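Local structure of alginate lyase (6KCW) at residues Gly16-Ser20 with Gly21-Ser25; Tyr133-His136 with Lys137-Gly141; Gln182-Asn186 with Gly187-Leu191; Thr198-Asp201 with Ala202-Leu205. The protein cleaves alginate as a bacterial lyase of polysaccharide lyase family 36, probably by beta-elimination within a concanavalin-like beta-sandwich. All coordinates share one frame; numbering follows the deposited sequence.

Contact 1 of 4, residues Gly16-Ser20 with Gly21-Ser25; sequences GAYSS and GNAAS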
# COMPACT_ATOMS: atom_id res chain seq x y z
N GLY A 16 16.96 4.18 -15.60
CA GLY A 16 17.78 5.09 -14.83
C GLY A 16 17.00 5.72 -13.70
O GLY A 16 15.79 5.62 -13.61
N ALA A 17 17.76 6.41 -12.84
CA ALA A 17 17.23 6.91 -11.58
C ALA A 17 15.99 7.77 -11.81
O ALA A 17 15.86 8.49 -12.80
CB ALA A 17 18.30 7.72 -10.83
N TYR A 18 15.06 7.65 -10.86
CA TYR A 18 13.80 8.37 -10.84
C TYR A 18 13.88 9.35 -9.67
O TYR A 18 14.01 8.94 -8.51
CB TYR A 18 12.65 7.38 -10.69
CG TYR A 18 11.23 7.90 -10.80
CD1 TYR A 18 10.68 8.20 -12.04
CD2 TYR A 18 10.42 8.02 -9.67
CE1 TYR A 18 9.36 8.65 -12.14
CE2 TYR A 18 9.12 8.47 -9.76
CZ TYR A 18 8.59 8.78 -11.00
OH TYR A 18 7.28 9.22 -11.09
N SER A 19 13.86 10.64 -9.98
CA SER A 19 14.16 11.65 -8.98
C SER A 19 12.90 12.00 -8.20
O SER A 19 11.80 11.56 -8.51
CB SER A 19 14.74 12.90 -9.64
OG SER A 19 13.71 13.63 -10.28
N SER A 20 13.08 12.82 -7.15
CA SER A 20 11.92 13.36 -6.45
C SER A 20 11.07 14.20 -7.39
O SER A 20 9.84 14.07 -7.40
CB SER A 20 12.35 14.20 -5.23
OG SER A 20 13.75 14.15 -5.01
N GLY A 21 11.70 15.06 -8.18
CA GLY A 21 10.95 15.91 -9.10
C GLY A 21 10.11 15.12 -10.09
O GLY A 21 8.99 15.52 -10.41
N ASN A 22 10.63 13.99 -10.59
CA ASN A 22 9.84 13.12 -11.45
C ASN A 22 8.58 12.64 -10.73
O ASN A 22 7.47 12.73 -11.26
CB ASN A 22 10.67 11.91 -11.90
CG ASN A 22 11.90 12.31 -12.74
OD1 ASN A 22 12.97 11.70 -12.62
ND2 ASN A 22 11.74 13.31 -13.59
N ALA A 23 8.75 12.13 -9.51
CA ALA A 23 7.63 11.63 -8.71
C ALA A 23 6.62 12.73 -8.42
O ALA A 23 5.41 12.54 -8.61
CB ALA A 23 8.14 11.03 -7.40
N ALA A 24 7.09 13.89 -7.97
CA ALA A 24 6.18 15.00 -7.72
C ALA A 24 5.46 15.41 -9.00
O ALA A 24 4.27 15.74 -8.98
CB ALA A 24 6.95 16.18 -7.13
N SER A 25 6.16 15.35 -10.14
CA SER A 25 5.53 15.75 -11.40
C SER A 25 4.44 14.77 -11.82
O SER A 25 3.38 15.18 -12.32
CB SER A 25 6.58 15.91 -12.49
OG SER A 25 6.02 16.48 -13.66
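The amide oxygen OD1 of Asn22 is gripped twice by Ser19. The backbone N of Ser19 donates to it over 3.0 Å in a nearly straight bond (169°), tilted out of the amide's carbonyl plane, while Ser19 OG adds a weak bond of 3.1 Å. In return Asn22 N donates to Ser19 OG, also at 3.1 Å. This reciprocal pair is a capping box: Ser19 is the N-cap, and the two residues satisfy each other's N-H groups where a helix begins. Serine suits the cap because its short side chain, with OG lying between N and C (chi1 76°), can fold back to the N-H three residues on. The helical pattern then takes over, with Ala23 N bonded to Ser19 O and Ala24 N to Ser20 O at 2.8 Å.

Tyr18 lies against this first turn. Asn22 CB sits over one face of its ring, a CH-pi contact 3.8 Å from the centroid, offset toward the rim, and Ala23 CB touches Tyr18 CE2 at 3.6 Å. The small methyl of Ala23 lets the broad ring lie close to the helix. The phenol OH bonds to Asp26 one turn further along, and Trp10 and Tyr13 meet the ring edge-to-face. Helix 20-27 follows strand 16-17 after two residues, Tyr18 and the cap Ser19, and that strand pairs antiparallel with strand 38-41.

Contact 2 of 4, residues Tyr133-His136 with Lys137-Gly141; sequences YIYH and KDQPG. With PO4 (phosphate ion), chain B.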
# COMPACT_ATOMS: atom_id res chain seq x y z
N TYR A 133 -3.84 -5.44 5.20
CA TYR A 133 -3.24 -4.89 6.41
C TYR A 133 -3.98 -3.59 6.72
O TYR A 133 -3.56 -2.51 6.30
CB TYR A 133 -1.74 -4.68 6.25
CG TYR A 133 -1.03 -4.56 7.57
CD1 TYR A 133 -0.86 -5.68 8.37
CD2 TYR A 133 -0.57 -3.34 8.03
CE1 TYR A 133 -0.23 -5.60 9.59
CE2 TYR A 133 0.06 -3.24 9.25
CZ TYR A 133 0.23 -4.38 10.02
OH TYR A 133 0.85 -4.30 11.25
N ILE A 134 -5.09 -3.71 7.44
CA ILE A 134 -6.06 -2.63 7.56
C ILE A 134 -6.09 -2.15 9.01
O ILE A 134 -6.30 -2.94 9.93
CB ILE A 134 -7.46 -3.08 7.11
CG1 ILE A 134 -7.37 -3.86 5.80
CG2 ILE A 134 -8.35 -1.89 6.86
CD1 ILE A 134 -6.68 -3.10 4.72
N TYR A 135 -5.84 -0.85 9.20
CA TYR A 135 -6.23 -0.19 10.44
C TYR A 135 -7.62 0.37 10.20
O TYR A 135 -7.89 0.94 9.14
CB TYR A 135 -5.24 0.92 10.84
CG TYR A 135 -3.85 0.42 11.23
CD1 TYR A 135 -2.94 0.04 10.27
CD2 TYR A 135 -3.45 0.37 12.57
CE1 TYR A 135 -1.67 -0.41 10.60
CE2 TYR A 135 -2.17 -0.08 12.92
CZ TYR A 135 -1.29 -0.47 11.92
OH TYR A 135 -0.01 -0.93 12.21
N HIS A 136 -8.51 0.16 11.17
CA HIS A 136 -9.88 0.67 11.08
C HIS A 136 -10.46 0.71 12.49
O HIS A 136 -9.81 0.34 13.48
CB HIS A 136 -10.72 -0.18 10.15
CG HIS A 136 -10.76 -1.62 10.54
ND1 HIS A 136 -11.88 -2.23 11.06
CD2 HIS A 136 -9.80 -2.58 10.50
CE1 HIS A 136 -11.62 -3.50 11.32
NE2 HIS A 136 -10.36 -3.74 10.98
N LYS A 137 -11.72 1.17 12.57
CA LYS A 137 -12.32 1.47 13.86
C LYS A 137 -12.43 0.23 14.73
O LYS A 137 -12.40 0.32 15.96
CB LYS A 137 -13.70 2.09 13.65
CG LYS A 137 -14.49 2.27 14.92
CD LYS A 137 -13.96 3.44 15.71
CE LYS A 137 -14.59 3.47 17.07
NZ LYS A 137 -13.97 2.37 17.89
N ASP A 138 -12.55 -0.95 14.11
CA ASP A 138 -12.87 -2.17 14.85
C ASP A 138 -11.79 -3.23 14.70
O ASP A 138 -12.07 -4.41 14.94
CB ASP A 138 -14.23 -2.72 14.41
CG ASP A 138 -15.36 -1.72 14.61
OD1 ASP A 138 -15.69 -1.45 15.78
OD2 ASP A 138 -15.91 -1.23 13.60
N GLN A 139 -10.57 -2.85 14.31
CA GLN A 139 -9.50 -3.83 14.22
C GLN A 139 -9.35 -4.55 15.57
O GLN A 139 -9.52 -3.93 16.63
CB GLN A 139 -8.18 -3.17 13.82
CG GLN A 139 -7.65 -2.16 14.82
CD GLN A 139 -6.54 -1.31 14.25
OE1 GLN A 139 -6.77 -0.21 13.75
NE2 GLN A 139 -5.31 -1.81 14.33
N PRO A 140 -9.08 -5.83 15.56
CA PRO A 140 -9.03 -6.59 16.81
C PRO A 140 -7.75 -6.37 17.59
O PRO A 140 -7.73 -6.52 18.81
CB PRO A 140 -9.15 -8.04 16.34
CG PRO A 140 -8.51 -8.02 15.00
CD PRO A 140 -8.93 -6.71 14.39
N GLY A 141 -6.67 -6.06 16.89
CA GLY A 141 -5.38 -5.86 17.50
C GLY A 141 -4.90 -4.43 17.37
O GLY A 141 -5.51 -3.59 16.70
P PO4 B . 2.58 -0.99 11.28
O1 PO4 B . 2.81 0.03 10.19
O2 PO4 B . 3.30 -0.55 12.53
O3 PO4 B . 3.18 -2.33 10.90
O4 PO4 B . 1.08 -1.10 11.58
O HOH W 1 -14.79 -2.22 11.06
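His136 and Gln139 run past each other in opposite directions, the imidazole and amide planes only 15° apart. The ring has the backbone N of Gln139 over one face, 3.2 Å above its plane and toward its rim, and Gln139 CB rests 3.6 Å from His136 NE2. With CG between N and C (chi1 57°), the imidazole is folded over the type I turn from His136 to Gln139. That turn is closed by a weak bond from Gln139 N to His136 O. At the ring's two nitrogens, NE2 bonds to Asp145, while ND1 shares a water with Asp138 OD2; Asp138 also forms a salt bridge to Arg196.

Gln139 stretches its amide back along the strand end. Its OE1 takes the N-H of His136 at 3.1 Å, with the donor well above the carbonyl plane, and also accepts from Gly108 N. NE2 passes 3.4 Å from Tyr135 CD2, the amide plane turned 67° from that ring, and donates to Gly141 O at 3.0 Å. Glutamine suits this place because one amide can accept on the strand side and donate across the loop.

At the other end, Tyr133 OH lies 3.1 Å from O3 of a phosphate. The placing of the ion's O4 is doubtful, its modelled distance to Tyr135 OH being far too short for two oxygens. Lys91 and Arg117 also hold this ion, probably from the crystallisation liquor, in a pocket suited to an anion. Strand 128-135 ends here beside strand 113-122, with Ile134 and His136 packed on Ile195 of strand 188-195.

Contact 3 of 4, residues Gln182-Asn186 with Gly187-Leu191; sequences QIIIN and GTTVL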
# COMPACT_ATOMS: atom_id res chain seq x y z
N GLN A 182 -11.61 -3.38 -0.01
CA GLN A 182 -11.53 -4.46 -0.98
C GLN A 182 -10.15 -4.53 -1.60
O GLN A 182 -9.58 -3.50 -1.99
CB GLN A 182 -12.59 -4.28 -2.08
CG GLN A 182 -12.53 -5.32 -3.21
CD GLN A 182 -13.55 -5.05 -4.31
OE1 GLN A 182 -13.21 -4.58 -5.40
NE2 GLN A 182 -14.81 -5.35 -4.03
N ILE A 183 -9.62 -5.75 -1.72
CA ILE A 183 -8.38 -6.03 -2.45
C ILE A 183 -8.62 -7.18 -3.42
O ILE A 183 -9.06 -8.26 -3.01
CB ILE A 183 -7.22 -6.39 -1.50
CG1 ILE A 183 -6.89 -5.21 -0.58
CG2 ILE A 183 -5.99 -6.82 -2.32
CD1 ILE A 183 -5.96 -5.58 0.52
N ILE A 184 -8.29 -6.97 -4.69
CA ILE A 184 -8.45 -7.97 -5.74
C ILE A 184 -7.09 -8.18 -6.40
O ILE A 184 -6.48 -7.21 -6.88
CB ILE A 184 -9.50 -7.55 -6.79
CG1 ILE A 184 -10.77 -7.01 -6.13
CG2 ILE A 184 -9.84 -8.73 -7.70
CD1 ILE A 184 -11.64 -8.08 -5.48
N ILE A 185 -6.61 -9.42 -6.41
CA ILE A 185 -5.30 -9.75 -6.96
C ILE A 185 -5.49 -10.79 -8.05
O ILE A 185 -6.04 -11.87 -7.79
CB ILE A 185 -4.33 -10.25 -5.87
CG1 ILE A 185 -4.15 -9.19 -4.79
CG2 ILE A 185 -2.97 -10.61 -6.46
CD1 ILE A 185 -3.27 -9.66 -3.66
N ASN A 186 -5.03 -10.47 -9.26
CA ASN A 186 -5.24 -11.34 -10.42
C ASN A 186 -6.72 -11.69 -10.56
O ASN A 186 -7.08 -12.85 -10.77
CB ASN A 186 -4.41 -12.62 -10.32
CG ASN A 186 -2.94 -12.39 -10.57
OD1 ASN A 186 -2.54 -11.31 -10.99
ND2 ASN A 186 -2.14 -13.42 -10.32
N GLY A 187 -7.60 -10.70 -10.40
CA GLY A 187 -9.02 -10.92 -10.52
C GLY A 187 -9.65 -11.79 -9.45
O GLY A 187 -10.86 -12.03 -9.50
N THR A 188 -8.87 -12.26 -8.48
CA THR A 188 -9.36 -13.09 -7.37
C THR A 188 -9.56 -12.23 -6.13
O THR A 188 -8.67 -11.45 -5.77
CB THR A 188 -8.36 -14.22 -7.06
OG1 THR A 188 -8.36 -15.17 -8.14
CG2 THR A 188 -8.71 -14.90 -5.73
N THR A 189 -10.71 -12.37 -5.49
CA THR A 189 -11.00 -11.61 -4.28
C THR A 189 -10.08 -12.04 -3.13
O THR A 189 -10.03 -13.22 -2.76
CB THR A 189 -12.46 -11.78 -3.87
OG1 THR A 189 -13.31 -11.16 -4.84
CG2 THR A 189 -12.75 -11.15 -2.50
N VAL A 190 -9.36 -11.08 -2.56
CA VAL A 190 -8.55 -11.37 -1.38
C VAL A 190 -9.37 -10.93 -0.18
O VAL A 190 -9.64 -11.72 0.73
CB VAL A 190 -7.20 -10.64 -1.43
CG1 VAL A 190 -6.32 -11.09 -0.26
CG2 VAL A 190 -6.51 -10.91 -2.75
N LEU A 191 -9.77 -9.67 -0.18
CA LEU A 191 -10.60 -9.10 0.87
C LEU A 191 -11.68 -8.28 0.20
O LEU A 191 -11.38 -7.44 -0.65
CB LEU A 191 -9.79 -8.23 1.83
CG LEU A 191 -10.61 -7.47 2.87
CD1 LEU A 191 -11.12 -8.43 3.94
CD2 LEU A 191 -9.81 -6.33 3.50
O HOH W 2 -7.27 -7.74 -9.74
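Ile183 O accepts two backbone N-H groups, Val190 N at 2.9 Å and Leu191 N at 3.2 Å. Two residues facing one make a classic beta bulge, and Ile183 N completes the pairing with Leu191 O at 2.7 Å. Nearer the loop, Ile185 and Thr188 exchange two backbone bonds around a type I' turn, whose inner residues, Asn186 and Gly187, have positive phi angles that these two types tolerate well.

Val190, at the bulge, turns CG2 against Ile185 CG1 at 3.6 Å; the beta-branched chains give broad apolar surfaces. On the other face Ile184 leans over the hairpin. Its CG2 sits 3.5 Å from Gly187 C, and its CG1 branch, anti to the carbonyl carbon (chi1 -46°), brings CD1 to 3.6 Å from Thr189 OG1. An alanine here would lose both branches and would probably leave the Gly187 backbone and Thr189 without their apolar cover.

Further out, a water joins Ile184 O, weakly, to Gly187 N, and Asn186 OD1 accepts from His164 N. Strand 179-185 pairs antiparallel with strands 162-170 and 188-195, while Ile183 and Ile185 pack on strands 113-122 and 128-135 of the second sheet.

Contact 4 of 4, residues Thr198-Asp201 with Ala202-Leu205; sequences TTND and AQRL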
# COMPACT_ATOMS: atom_id res chain seq x y z
N THR A 198 -14.30 4.98 10.62
CA THR A 198 -14.26 6.10 11.55
C THR A 198 -15.58 6.16 12.31
O THR A 198 -16.62 5.69 11.83
CB THR A 198 -14.03 7.42 10.79
OG1 THR A 198 -15.07 7.61 9.84
CG2 THR A 198 -12.70 7.39 10.04
N THR A 199 -15.53 6.76 13.51
CA THR A 199 -16.75 7.23 14.15
C THR A 199 -16.84 8.75 14.21
O THR A 199 -17.91 9.27 14.54
CB THR A 199 -16.90 6.63 15.56
OG1 THR A 199 -15.65 6.67 16.25
CG2 THR A 199 -17.39 5.18 15.47
N ASN A 200 -15.77 9.45 13.86
CA ASN A 200 -15.76 10.90 13.74
C ASN A 200 -15.94 11.28 12.27
O ASN A 200 -15.05 11.03 11.45
CB ASN A 200 -14.44 11.46 14.27
CG ASN A 200 -14.28 12.95 14.00
OD1 ASN A 200 -15.25 13.69 13.90
ND2 ASN A 200 -13.03 13.39 13.89
N ASP A 201 -17.09 11.90 11.94
CA ASP A 201 -17.41 12.27 10.56
C ASP A 201 -16.45 13.31 9.99
O ASP A 201 -16.35 13.42 8.77
CB ASP A 201 -18.83 12.81 10.45
CG ASP A 201 -19.89 11.73 10.49
OD1 ASP A 201 -19.58 10.57 10.14
OD2 ASP A 201 -21.05 12.04 10.86
N ALA A 202 -15.78 14.10 10.82
CA ALA A 202 -14.80 15.06 10.29
C ALA A 202 -13.55 14.37 9.77
O ALA A 202 -12.71 15.04 9.16
CB ALA A 202 -14.41 16.08 11.37
N GLN A 203 -13.40 13.07 10.01
CA GLN A 203 -12.24 12.31 9.57
C GLN A 203 -12.62 11.15 8.65
O GLN A 203 -11.81 10.24 8.47
CB GLN A 203 -11.46 11.79 10.78
CG GLN A 203 -10.78 12.87 11.65
CD GLN A 203 -9.70 13.63 10.90
OE1 GLN A 203 -9.27 13.23 9.81
NE2 GLN A 203 -9.27 14.75 11.47
N ARG A 204 -13.83 11.13 8.09
CA ARG A 204 -14.32 9.96 7.37
C ARG A 204 -13.81 9.86 5.94
O ARG A 204 -13.95 8.79 5.34
CB ARG A 204 -15.85 9.96 7.33
CG ARG A 204 -16.43 11.23 6.75
CD ARG A 204 -17.94 11.21 6.89
NE ARG A 204 -18.48 10.17 6.03
CZ ARG A 204 -18.97 10.37 4.82
NH1 ARG A 204 -19.03 11.60 4.32
NH2 ARG A 204 -19.41 9.35 4.11
N LEU A 205 -13.22 10.91 5.40
CA LEU A 205 -12.88 10.97 3.98
C LEU A 205 -11.57 10.26 3.66
O LEU A 205 -10.62 10.28 4.45
CB LEU A 205 -12.79 12.42 3.52
CG LEU A 205 -14.11 13.17 3.72
CD1 LEU A 205 -14.07 14.56 3.13
CD2 LEU A 205 -15.21 12.36 3.10
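A single 3-10 turn at Asp201 and Ala202 interrupts the loop between strands 188-195 and 206-215. Asn200 starts it: its O accepts from Gln203 N at 3.0 Å, and its side-chain OD1 accepts from Ala202 N at 3.2 Å, which makes an Asx turn. Both donors stand well above the carbonyl planes they approach. CG of Asn200, opposite its own N (chi1 172°), carries the amide forward over the turn, so that ND2 lies 3.2 Å from Gln203 CG. A leucine in its place has no oxygen for Ala202 N, and the start of the turn would probably be less firmly held.

Arg204 comes next, linked by a weak bond from its N to Asp201 O. Thr198 crosses the base of Arg204 at about a right angle, OG1 against Arg204 CB at 3.5 Å and CG2 against Gln203 O at 3.4 Å, one branch to each neighbour.

Asp201 OD1 and Arg204 NE are 4.3 Å apart with carboxylate and guanidinium planes nearly perpendicular, and no N-H points at the oxygen. Their attraction is therefore electrostatic at most. The directed bonds go outward, Asp201 OD1 to Gly174 N and Arg204 NE to Asn172 O, so this charged pair ties the turn to the loop beyond strand 162-170.

Contact 1 stands apart from the rest: its centre is about 33 Å from those of contacts 2 and 4 and about 30 Å from that of contact 3. The side chain of Tyr18 lies about 11 Å from the calcium ion, which Asn9, Asn11, Gly43 and Asp233 bind. The other three form a chain of neighbours. Contact 2 touches contact 3 through Ile134 CG1 and Leu191 CD2, 4.2 Å apart, where the two sheets meet, and touches contact 4 where Lys137 CE lies 3.5 Å from Thr199 OG1. Contacts 3 and 4 do not meet, their nearest atoms being about 13 Å apart. The bound phosphate belongs to contact 2.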